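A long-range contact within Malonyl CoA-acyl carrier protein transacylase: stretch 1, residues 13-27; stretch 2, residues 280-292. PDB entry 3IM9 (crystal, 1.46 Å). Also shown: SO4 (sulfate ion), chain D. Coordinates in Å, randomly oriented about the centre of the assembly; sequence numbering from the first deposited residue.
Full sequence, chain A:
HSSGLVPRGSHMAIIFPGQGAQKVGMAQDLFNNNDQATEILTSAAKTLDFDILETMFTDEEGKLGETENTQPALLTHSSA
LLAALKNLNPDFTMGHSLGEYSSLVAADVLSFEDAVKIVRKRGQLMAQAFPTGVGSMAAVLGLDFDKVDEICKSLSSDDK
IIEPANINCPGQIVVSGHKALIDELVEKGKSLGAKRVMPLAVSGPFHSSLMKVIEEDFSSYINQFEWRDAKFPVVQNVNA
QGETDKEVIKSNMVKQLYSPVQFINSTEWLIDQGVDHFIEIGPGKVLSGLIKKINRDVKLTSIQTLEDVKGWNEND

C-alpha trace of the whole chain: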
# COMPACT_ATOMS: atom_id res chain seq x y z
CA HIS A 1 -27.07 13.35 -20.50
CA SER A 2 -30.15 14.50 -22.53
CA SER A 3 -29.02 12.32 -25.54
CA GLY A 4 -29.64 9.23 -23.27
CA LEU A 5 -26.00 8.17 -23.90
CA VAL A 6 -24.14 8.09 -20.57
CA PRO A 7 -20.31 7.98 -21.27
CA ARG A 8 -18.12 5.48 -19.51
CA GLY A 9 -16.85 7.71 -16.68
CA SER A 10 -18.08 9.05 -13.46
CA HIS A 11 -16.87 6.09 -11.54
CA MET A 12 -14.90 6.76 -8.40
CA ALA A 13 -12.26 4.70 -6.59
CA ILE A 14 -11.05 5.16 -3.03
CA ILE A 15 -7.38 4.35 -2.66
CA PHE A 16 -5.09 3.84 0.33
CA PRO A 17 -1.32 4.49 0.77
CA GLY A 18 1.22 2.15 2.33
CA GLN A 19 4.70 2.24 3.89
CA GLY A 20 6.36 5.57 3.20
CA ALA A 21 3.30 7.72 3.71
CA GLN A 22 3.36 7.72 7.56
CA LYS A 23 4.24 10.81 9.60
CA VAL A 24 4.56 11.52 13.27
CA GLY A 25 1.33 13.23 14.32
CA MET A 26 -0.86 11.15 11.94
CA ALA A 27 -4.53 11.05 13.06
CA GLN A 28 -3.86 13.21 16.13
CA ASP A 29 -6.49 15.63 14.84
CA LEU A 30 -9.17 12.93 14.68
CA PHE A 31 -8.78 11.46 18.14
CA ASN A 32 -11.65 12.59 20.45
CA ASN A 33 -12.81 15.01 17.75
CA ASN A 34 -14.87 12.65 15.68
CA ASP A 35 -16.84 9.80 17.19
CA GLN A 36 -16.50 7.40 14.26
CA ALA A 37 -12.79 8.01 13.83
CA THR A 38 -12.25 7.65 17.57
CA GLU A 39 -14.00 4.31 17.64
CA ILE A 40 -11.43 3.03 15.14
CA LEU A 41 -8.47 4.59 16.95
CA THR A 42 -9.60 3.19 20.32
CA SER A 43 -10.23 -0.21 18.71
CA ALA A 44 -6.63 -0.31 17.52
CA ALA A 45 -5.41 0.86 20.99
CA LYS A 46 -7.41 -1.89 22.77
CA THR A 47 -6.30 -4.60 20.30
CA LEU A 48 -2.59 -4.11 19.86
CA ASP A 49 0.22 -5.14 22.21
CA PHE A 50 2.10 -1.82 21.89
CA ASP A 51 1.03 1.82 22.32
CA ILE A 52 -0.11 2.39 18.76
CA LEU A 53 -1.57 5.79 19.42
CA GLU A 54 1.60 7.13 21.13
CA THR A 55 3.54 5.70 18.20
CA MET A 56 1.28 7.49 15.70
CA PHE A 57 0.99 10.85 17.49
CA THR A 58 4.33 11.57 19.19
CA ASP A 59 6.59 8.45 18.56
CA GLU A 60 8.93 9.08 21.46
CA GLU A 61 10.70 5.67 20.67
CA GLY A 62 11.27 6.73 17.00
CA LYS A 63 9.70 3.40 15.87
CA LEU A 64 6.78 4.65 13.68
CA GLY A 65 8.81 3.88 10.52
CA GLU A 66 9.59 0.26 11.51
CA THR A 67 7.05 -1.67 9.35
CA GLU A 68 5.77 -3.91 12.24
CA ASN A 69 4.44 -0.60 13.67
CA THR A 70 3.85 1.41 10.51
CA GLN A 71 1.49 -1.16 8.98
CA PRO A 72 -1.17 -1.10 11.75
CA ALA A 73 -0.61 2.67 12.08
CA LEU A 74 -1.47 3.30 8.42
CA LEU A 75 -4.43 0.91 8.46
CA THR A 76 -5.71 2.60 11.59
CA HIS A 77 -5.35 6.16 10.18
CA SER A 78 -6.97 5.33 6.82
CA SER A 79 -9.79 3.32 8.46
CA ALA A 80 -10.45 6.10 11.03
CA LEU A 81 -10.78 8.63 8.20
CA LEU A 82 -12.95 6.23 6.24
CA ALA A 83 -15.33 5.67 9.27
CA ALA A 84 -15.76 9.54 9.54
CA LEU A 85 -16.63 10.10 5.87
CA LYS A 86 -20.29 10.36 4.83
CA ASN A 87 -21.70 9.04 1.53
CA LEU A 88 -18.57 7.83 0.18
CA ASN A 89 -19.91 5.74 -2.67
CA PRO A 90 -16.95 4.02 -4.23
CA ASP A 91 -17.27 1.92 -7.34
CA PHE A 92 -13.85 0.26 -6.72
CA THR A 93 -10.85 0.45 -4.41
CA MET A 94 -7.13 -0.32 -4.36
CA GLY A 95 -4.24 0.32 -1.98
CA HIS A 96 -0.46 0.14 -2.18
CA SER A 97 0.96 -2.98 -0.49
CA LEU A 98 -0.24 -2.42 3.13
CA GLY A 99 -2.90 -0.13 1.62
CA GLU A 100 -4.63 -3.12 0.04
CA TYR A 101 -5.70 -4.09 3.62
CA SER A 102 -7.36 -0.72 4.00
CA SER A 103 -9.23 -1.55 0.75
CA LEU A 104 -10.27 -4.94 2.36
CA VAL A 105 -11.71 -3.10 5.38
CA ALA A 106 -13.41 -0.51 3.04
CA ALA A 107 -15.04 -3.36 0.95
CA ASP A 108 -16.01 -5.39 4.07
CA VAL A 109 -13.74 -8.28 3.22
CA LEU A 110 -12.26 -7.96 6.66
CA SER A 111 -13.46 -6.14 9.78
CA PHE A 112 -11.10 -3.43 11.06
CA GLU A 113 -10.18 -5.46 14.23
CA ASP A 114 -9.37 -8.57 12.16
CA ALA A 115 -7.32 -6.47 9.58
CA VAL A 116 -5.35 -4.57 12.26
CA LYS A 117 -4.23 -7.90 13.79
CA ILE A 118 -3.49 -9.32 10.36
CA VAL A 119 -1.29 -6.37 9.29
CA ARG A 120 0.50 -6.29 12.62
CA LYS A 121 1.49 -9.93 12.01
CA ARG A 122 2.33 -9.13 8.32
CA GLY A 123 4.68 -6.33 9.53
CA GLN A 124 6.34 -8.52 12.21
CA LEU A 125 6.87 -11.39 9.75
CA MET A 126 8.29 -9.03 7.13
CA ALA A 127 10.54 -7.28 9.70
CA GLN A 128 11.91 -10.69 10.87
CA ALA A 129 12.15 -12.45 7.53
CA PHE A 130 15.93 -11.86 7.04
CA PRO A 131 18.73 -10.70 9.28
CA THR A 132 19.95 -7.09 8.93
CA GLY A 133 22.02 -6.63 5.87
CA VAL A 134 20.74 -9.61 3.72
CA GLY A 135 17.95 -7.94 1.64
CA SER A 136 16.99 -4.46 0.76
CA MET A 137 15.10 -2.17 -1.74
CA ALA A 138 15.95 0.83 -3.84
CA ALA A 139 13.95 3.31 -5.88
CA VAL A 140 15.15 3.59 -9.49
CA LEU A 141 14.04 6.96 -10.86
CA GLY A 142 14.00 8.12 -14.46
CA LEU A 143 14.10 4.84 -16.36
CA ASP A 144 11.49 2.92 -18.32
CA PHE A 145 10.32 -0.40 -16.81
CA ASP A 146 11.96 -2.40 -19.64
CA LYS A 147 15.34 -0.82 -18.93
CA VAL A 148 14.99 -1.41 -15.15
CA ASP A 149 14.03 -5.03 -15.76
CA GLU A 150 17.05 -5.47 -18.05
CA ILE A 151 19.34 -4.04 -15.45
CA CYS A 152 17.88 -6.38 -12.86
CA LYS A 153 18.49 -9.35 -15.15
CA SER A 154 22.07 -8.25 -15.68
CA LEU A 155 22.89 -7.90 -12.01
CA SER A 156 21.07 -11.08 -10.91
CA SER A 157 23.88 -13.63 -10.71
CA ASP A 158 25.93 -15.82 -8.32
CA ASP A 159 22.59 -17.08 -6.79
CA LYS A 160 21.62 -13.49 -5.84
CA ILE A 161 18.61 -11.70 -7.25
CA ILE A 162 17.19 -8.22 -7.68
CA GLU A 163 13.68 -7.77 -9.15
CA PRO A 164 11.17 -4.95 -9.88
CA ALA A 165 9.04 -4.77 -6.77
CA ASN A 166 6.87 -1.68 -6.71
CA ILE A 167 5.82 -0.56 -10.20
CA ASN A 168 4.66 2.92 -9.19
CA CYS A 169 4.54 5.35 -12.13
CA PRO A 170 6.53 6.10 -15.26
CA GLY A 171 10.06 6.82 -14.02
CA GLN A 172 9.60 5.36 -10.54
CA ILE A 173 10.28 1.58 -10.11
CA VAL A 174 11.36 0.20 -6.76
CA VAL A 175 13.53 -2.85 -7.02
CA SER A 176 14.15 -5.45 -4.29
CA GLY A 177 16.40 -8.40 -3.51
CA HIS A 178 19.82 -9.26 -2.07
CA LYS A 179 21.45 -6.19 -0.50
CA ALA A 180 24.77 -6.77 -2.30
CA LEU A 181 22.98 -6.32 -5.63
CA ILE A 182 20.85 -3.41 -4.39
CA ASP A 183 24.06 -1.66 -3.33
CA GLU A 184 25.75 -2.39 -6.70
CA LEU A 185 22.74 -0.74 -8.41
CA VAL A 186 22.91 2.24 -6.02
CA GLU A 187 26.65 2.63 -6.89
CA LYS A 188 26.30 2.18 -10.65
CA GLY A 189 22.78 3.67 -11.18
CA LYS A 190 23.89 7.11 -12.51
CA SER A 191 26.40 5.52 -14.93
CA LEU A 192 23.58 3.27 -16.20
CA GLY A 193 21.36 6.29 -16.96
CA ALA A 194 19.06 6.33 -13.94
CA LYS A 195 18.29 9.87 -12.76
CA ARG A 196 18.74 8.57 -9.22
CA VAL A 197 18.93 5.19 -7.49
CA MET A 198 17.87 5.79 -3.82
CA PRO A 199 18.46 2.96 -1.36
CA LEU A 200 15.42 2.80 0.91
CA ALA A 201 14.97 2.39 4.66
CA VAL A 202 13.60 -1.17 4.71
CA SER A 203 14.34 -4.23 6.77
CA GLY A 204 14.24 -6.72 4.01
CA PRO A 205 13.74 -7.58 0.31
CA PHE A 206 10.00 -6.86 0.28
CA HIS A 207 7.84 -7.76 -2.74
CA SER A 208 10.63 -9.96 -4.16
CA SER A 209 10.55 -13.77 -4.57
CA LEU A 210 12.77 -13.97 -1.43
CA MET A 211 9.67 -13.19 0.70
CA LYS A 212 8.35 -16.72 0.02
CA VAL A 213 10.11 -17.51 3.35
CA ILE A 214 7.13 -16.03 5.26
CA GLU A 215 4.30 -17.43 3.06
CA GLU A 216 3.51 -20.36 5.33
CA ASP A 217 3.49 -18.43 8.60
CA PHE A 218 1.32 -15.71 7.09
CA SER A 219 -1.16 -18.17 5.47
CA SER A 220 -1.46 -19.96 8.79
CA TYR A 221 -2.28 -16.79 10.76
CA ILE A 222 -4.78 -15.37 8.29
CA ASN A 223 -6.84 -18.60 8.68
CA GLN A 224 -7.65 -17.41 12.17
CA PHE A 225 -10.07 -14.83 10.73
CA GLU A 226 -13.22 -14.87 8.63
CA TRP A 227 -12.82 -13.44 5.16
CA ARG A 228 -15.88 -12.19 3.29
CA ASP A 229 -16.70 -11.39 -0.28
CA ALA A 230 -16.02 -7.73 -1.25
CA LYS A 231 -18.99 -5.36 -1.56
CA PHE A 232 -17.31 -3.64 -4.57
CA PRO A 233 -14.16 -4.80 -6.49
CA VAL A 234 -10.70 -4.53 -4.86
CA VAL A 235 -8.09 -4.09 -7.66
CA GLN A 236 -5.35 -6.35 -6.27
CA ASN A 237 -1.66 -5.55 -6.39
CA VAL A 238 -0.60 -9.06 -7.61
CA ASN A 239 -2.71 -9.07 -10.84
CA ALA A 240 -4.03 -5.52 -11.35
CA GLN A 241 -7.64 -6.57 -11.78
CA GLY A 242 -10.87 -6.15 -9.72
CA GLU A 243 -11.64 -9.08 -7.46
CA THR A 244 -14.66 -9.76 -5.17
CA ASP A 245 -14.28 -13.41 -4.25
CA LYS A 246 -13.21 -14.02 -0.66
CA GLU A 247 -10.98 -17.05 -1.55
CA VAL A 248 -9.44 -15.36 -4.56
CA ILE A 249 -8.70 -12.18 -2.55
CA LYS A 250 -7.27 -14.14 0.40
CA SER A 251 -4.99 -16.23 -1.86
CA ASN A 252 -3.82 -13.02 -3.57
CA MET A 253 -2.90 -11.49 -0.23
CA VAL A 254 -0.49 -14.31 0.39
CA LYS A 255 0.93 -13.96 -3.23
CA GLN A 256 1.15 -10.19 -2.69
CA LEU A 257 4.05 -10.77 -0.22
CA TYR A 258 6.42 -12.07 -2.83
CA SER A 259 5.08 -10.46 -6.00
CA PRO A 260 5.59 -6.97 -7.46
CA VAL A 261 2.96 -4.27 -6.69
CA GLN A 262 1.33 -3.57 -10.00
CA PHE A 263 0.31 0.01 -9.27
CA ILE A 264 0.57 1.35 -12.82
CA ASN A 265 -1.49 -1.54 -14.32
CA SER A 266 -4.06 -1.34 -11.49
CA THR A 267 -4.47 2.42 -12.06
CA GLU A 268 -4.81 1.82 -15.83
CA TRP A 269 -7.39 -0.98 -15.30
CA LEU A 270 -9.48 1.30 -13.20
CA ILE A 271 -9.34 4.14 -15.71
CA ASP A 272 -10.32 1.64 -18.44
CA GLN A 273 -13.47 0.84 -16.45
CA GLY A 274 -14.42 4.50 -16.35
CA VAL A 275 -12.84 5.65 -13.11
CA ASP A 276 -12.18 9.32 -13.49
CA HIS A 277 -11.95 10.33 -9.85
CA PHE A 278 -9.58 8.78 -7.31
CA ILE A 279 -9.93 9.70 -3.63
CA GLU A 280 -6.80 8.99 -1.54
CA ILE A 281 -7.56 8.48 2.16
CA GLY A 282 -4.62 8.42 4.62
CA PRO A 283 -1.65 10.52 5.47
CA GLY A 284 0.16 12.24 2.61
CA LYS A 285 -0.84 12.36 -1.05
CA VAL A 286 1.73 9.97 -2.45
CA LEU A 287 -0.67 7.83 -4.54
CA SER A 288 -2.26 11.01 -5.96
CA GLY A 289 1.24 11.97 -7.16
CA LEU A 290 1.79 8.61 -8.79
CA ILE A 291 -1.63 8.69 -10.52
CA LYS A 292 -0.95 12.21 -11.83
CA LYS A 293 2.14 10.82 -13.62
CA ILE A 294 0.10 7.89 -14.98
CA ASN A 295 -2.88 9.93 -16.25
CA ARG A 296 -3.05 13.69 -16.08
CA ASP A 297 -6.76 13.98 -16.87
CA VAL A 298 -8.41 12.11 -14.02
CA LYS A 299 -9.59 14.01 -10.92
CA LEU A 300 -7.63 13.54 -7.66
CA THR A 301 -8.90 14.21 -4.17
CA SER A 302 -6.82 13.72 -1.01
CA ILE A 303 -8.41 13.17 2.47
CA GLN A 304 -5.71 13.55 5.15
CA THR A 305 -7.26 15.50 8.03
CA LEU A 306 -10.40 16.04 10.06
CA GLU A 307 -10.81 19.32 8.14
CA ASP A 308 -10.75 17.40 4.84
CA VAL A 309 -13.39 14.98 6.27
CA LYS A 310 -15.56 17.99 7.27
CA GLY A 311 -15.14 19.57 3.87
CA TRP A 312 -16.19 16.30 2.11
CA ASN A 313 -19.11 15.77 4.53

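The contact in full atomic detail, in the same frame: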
# COMPACT_ATOMS: atom_id res chain seq x y z
N ALA A 13 -12.96 5.74 -7.37
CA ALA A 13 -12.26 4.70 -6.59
C ALA A 13 -11.62 5.36 -5.36
O ALA A 13 -11.10 6.47 -5.49
CB ALA A 13 -11.12 3.99 -7.46
N ILE A 14 -11.77 4.71 -4.22
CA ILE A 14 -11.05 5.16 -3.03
C ILE A 14 -9.77 4.35 -2.90
O ILE A 14 -9.78 3.14 -3.14
CB ILE A 14 -11.94 5.02 -1.77
CG1 ILE A 14 -12.43 3.61 -1.52
CG2 ILE A 14 -13.10 6.11 -1.77
CD1 ILE A 14 -13.29 3.45 -0.23
N ILE A 15 -8.68 5.03 -2.58
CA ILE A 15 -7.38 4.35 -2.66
C ILE A 15 -6.59 4.67 -1.39
O ILE A 15 -6.78 5.76 -0.75
CB ILE A 15 -6.55 4.74 -3.91
CG1 ILE A 15 -6.15 6.22 -3.90
CG2 ILE A 15 -7.38 4.44 -5.19
CD1 ILE A 15 -5.42 6.72 -5.15
N PHE A 16 -5.72 3.74 -1.02
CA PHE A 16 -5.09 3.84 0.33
C PHE A 16 -3.57 3.68 0.20
O PHE A 16 -3.07 2.70 -0.34
CB PHE A 16 -5.68 2.74 1.20
CG PHE A 16 -7.17 2.88 1.40
CD1 PHE A 16 -8.03 2.03 0.71
CD2 PHE A 16 -7.68 3.84 2.26
CE1 PHE A 16 -9.44 2.20 0.83
CE2 PHE A 16 -9.06 3.97 2.47
CZ PHE A 16 -9.95 3.11 1.77
N PRO A 17 -2.78 4.58 0.81
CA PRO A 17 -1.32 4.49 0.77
C PRO A 17 -0.79 3.45 1.75
O PRO A 17 -1.48 2.99 2.67
CB PRO A 17 -0.89 5.88 1.18
CG PRO A 17 -1.96 6.31 2.18
CD PRO A 17 -3.30 5.79 1.52
N GLY A 18 0.46 3.11 1.51
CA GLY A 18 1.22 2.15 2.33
C GLY A 18 2.48 2.76 2.93
O GLY A 18 2.63 4.02 3.03
N GLN A 19 3.38 1.84 3.27
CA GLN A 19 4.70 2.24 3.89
C GLN A 19 5.33 3.36 3.11
O GLN A 19 5.43 3.31 1.84
CB GLN A 19 5.57 0.99 3.88
CG GLN A 19 6.87 1.18 4.68
CD GLN A 19 6.65 1.02 6.14
OE1 GLN A 19 5.90 0.15 6.60
NE2 GLN A 19 7.36 1.89 6.95
N GLY A 20 5.78 4.36 3.85
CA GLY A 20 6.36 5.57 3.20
C GLY A 20 5.48 6.79 3.30
O GLY A 20 6.02 7.92 3.29
N ALA A 21 4.17 6.59 3.53
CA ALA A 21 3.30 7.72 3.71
C ALA A 21 3.07 8.17 5.18
O ALA A 21 2.51 9.23 5.43
CB ALA A 21 1.93 7.41 3.05
N GLN A 22 3.59 7.40 6.14
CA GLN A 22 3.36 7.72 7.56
C GLN A 22 4.04 9.06 7.92
O GLN A 22 5.05 9.46 7.28
CB GLN A 22 3.91 6.58 8.45
CG GLN A 22 5.46 6.40 8.49
CD GLN A 22 6.03 5.69 7.32
OE1 GLN A 22 5.38 5.23 6.39
NE2 GLN A 22 7.37 5.63 7.37
N LYS A 23 3.60 9.63 9.03
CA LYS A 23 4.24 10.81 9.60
C LYS A 23 3.88 10.90 11.04
O LYS A 23 2.72 10.60 11.37
CB LYS A 23 3.83 12.11 8.88
CG LYS A 23 2.34 12.39 8.84
CD LYS A 23 2.20 13.79 8.08
CE LYS A 23 0.89 14.50 8.41
NZ LYS A 23 0.71 14.73 9.92
N VAL A 24 4.87 11.29 11.88
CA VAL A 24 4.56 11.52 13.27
C VAL A 24 3.51 12.63 13.37
O VAL A 24 3.58 13.69 12.72
CB VAL A 24 5.78 11.86 14.11
CG1 VAL A 24 5.32 12.02 15.59
CG2 VAL A 24 6.83 10.76 13.92
N GLY A 25 2.46 12.32 14.13
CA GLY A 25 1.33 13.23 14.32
C GLY A 25 0.09 12.71 13.58
O GLY A 25 -1.02 13.24 13.75
N MET A 26 0.25 11.67 12.75
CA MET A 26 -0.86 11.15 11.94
C MET A 26 -2.05 10.75 12.81
O MET A 26 -1.91 9.99 13.79
CB MET A 26 -0.40 9.99 11.06
CG MET A 26 0.18 8.81 11.88
SD MET A 26 1.06 7.58 10.83
CE MET A 26 -0.36 6.76 10.01
N ALA A 27 -3.22 11.31 12.41
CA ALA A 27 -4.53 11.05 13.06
C ALA A 27 -4.70 11.80 14.38
O ALA A 27 -5.78 11.61 15.00
CB ALA A 27 -4.82 9.50 13.19
N GLU A 280 -7.83 9.57 -2.47
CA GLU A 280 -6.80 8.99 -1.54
C GLU A 280 -7.15 9.31 -0.10
O GLU A 280 -7.54 10.45 0.24
CB GLU A 280 -5.47 9.55 -1.97
CG GLU A 280 -4.28 8.86 -1.16
CD GLU A 280 -2.95 9.32 -1.65
OE1 GLU A 280 -2.80 10.25 -2.48
OE2 GLU A 280 -1.97 8.63 -1.21
N ILE A 281 -7.09 8.30 0.77
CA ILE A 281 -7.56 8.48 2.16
C ILE A 281 -6.43 7.92 3.07
O ILE A 281 -6.15 6.69 3.09
CB ILE A 281 -8.88 7.68 2.40
CG1 ILE A 281 -9.92 8.27 1.42
CG2 ILE A 281 -9.31 7.79 3.90
CD1 ILE A 281 -11.26 7.40 1.47
N GLY A 282 -5.79 8.84 3.82
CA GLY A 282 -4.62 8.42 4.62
C GLY A 282 -3.73 9.65 4.73
O GLY A 282 -4.01 10.71 4.22
N PRO A 283 -2.59 9.48 5.35
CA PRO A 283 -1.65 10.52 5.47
C PRO A 283 -0.90 10.70 4.15
O PRO A 283 -0.71 9.73 3.38
CB PRO A 283 -0.62 9.96 6.49
CG PRO A 283 -0.62 8.47 6.39
CD PRO A 283 -2.13 8.20 5.94
N GLY A 284 -0.54 11.97 3.85
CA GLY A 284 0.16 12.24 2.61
C GLY A 284 -0.73 12.22 1.36
O GLY A 284 -1.93 11.95 1.44
N LYS A 285 -0.12 12.47 0.21
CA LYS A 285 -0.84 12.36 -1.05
C LYS A 285 0.06 11.64 -2.05
O LYS A 285 0.10 12.01 -3.22
CB LYS A 285 -1.21 13.75 -1.58
CG LYS A 285 -0.22 14.84 -1.21
CD LYS A 285 -0.87 16.22 -1.29
CE LYS A 285 -0.33 17.01 -2.47
NZ LYS A 285 -1.04 18.31 -2.64
N VAL A 286 0.77 10.63 -1.58
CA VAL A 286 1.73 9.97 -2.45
C VAL A 286 1.06 9.26 -3.61
O VAL A 286 1.54 9.35 -4.75
CB VAL A 286 2.53 8.91 -1.64
CG1 VAL A 286 3.54 8.13 -2.55
CG2 VAL A 286 3.25 9.54 -0.45
N LEU A 287 -0.06 8.60 -3.38
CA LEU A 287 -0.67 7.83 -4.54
C LEU A 287 -1.24 8.86 -5.56
O LEU A 287 -1.22 8.58 -6.76
CB LEU A 287 -1.75 6.85 -4.09
CG LEU A 287 -1.29 5.75 -3.09
CD1 LEU A 287 -2.52 4.80 -2.87
CD2 LEU A 287 -0.07 5.03 -3.59
N SER A 288 -1.73 9.99 -5.06
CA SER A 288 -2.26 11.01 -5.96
C SER A 288 -1.15 11.47 -6.86
O SER A 288 -1.33 11.63 -8.09
CB SER A 288 -2.87 12.20 -5.17
OG SER A 288 -3.93 11.80 -4.30
N GLY A 289 0.09 11.57 -6.31
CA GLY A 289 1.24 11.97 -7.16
C GLY A 289 1.57 10.94 -8.20
O GLY A 289 1.95 11.29 -9.30
N LEU A 290 1.47 9.66 -7.85
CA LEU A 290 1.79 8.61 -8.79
C LEU A 290 0.70 8.63 -9.87
O LEU A 290 1.03 8.43 -11.03
CB LEU A 290 1.78 7.23 -8.11
CG LEU A 290 2.88 7.09 -7.00
CD1 LEU A 290 2.74 5.65 -6.44
CD2 LEU A 290 4.31 7.28 -7.57
N ILE A 291 -0.57 8.74 -9.48
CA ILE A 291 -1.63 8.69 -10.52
C ILE A 291 -1.51 9.87 -11.48
O ILE A 291 -1.72 9.67 -12.68
CB ILE A 291 -2.98 8.59 -9.90
CG1 ILE A 291 -3.08 7.23 -9.21
CG2 ILE A 291 -4.10 8.70 -10.98
CD1 ILE A 291 -4.34 7.02 -8.36
N LYS A 292 -1.15 11.04 -10.97
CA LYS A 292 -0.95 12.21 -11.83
C LYS A 292 0.08 11.92 -12.92
O LYS A 292 -0.09 12.40 -14.05
CB LYS A 292 -0.55 13.42 -10.97
CG LYS A 292 -0.28 14.74 -11.78
CD LYS A 292 -1.42 15.20 -12.64
CE LYS A 292 -2.64 15.66 -11.76
NZ LYS A 292 -3.80 16.03 -12.63
S SO4 D . 3.10 4.11 -0.85
O1 SO4 D . 1.64 4.06 -0.76
O2 SO4 D . 3.72 5.29 0.01
O3 SO4 D . 3.47 2.79 -0.36
O4 SO4 D . 3.52 4.36 -2.37

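Residues 13-16 form the end of a strand, and residues 280-281 end a second strand that runs parallel to it. Ile 15 and Glu 280 pair across the sheet, with their CA atoms 4.8 Å apart. One hydrogen bond links the two stretches: Ile 281 N donates to Ile 15 O at 3.0 Å. Ile 15 O also receives a CA-H...O contact from Glu 280 CA at 3.3 Å. A type II turn spans Gly 18 to Ala 21, closed by Ala 21 N to Gly 18 O at 3.0 Å. The second stretch enters a helix at Val 286, with Lys 285 as N-cap residue.

The remaining contact is mostly apolar, and 711 Å² is buried in total. Ile 15 and Glu 280 place their side chains on the same face of the sheet. Ile 15 CD1 reaches the helix, 3.4 Å from Ile 291 CD1 and 3.8 Å from Leu 287 CB. The buried carboxylate of Glu 280 is satisfied within its own stretch. Glu 280 OE2 accepts from Leu 287 N at 2.9 Å, and Glu 280 OE1 from Ser 288 N at 2.8 Å and Ser 288 OG at 2.6 Å. This ties the strand to the first turn of the helix.

Phe 16 points away at CB, but its ring returns: Phe 16 CE2 lies 3.7 Å from Ile 281 CB. Ile 281 O sits at the ring edge.

Pro 17 packs against Leu 287 and Pro 283. Gly 282 suits this spot, because a CB there would lie 2.8 Å from Pro 17 CG. Pro 283 is also covered by Met 26, whose CE is 4.0 Å from Pro 283 CG. The small Ala 21 faces Pro 283 and Val 286.

A sulfate, probably from the crystallisation liquor, accepts a hydrogen bond from Gly 18 N to its O1.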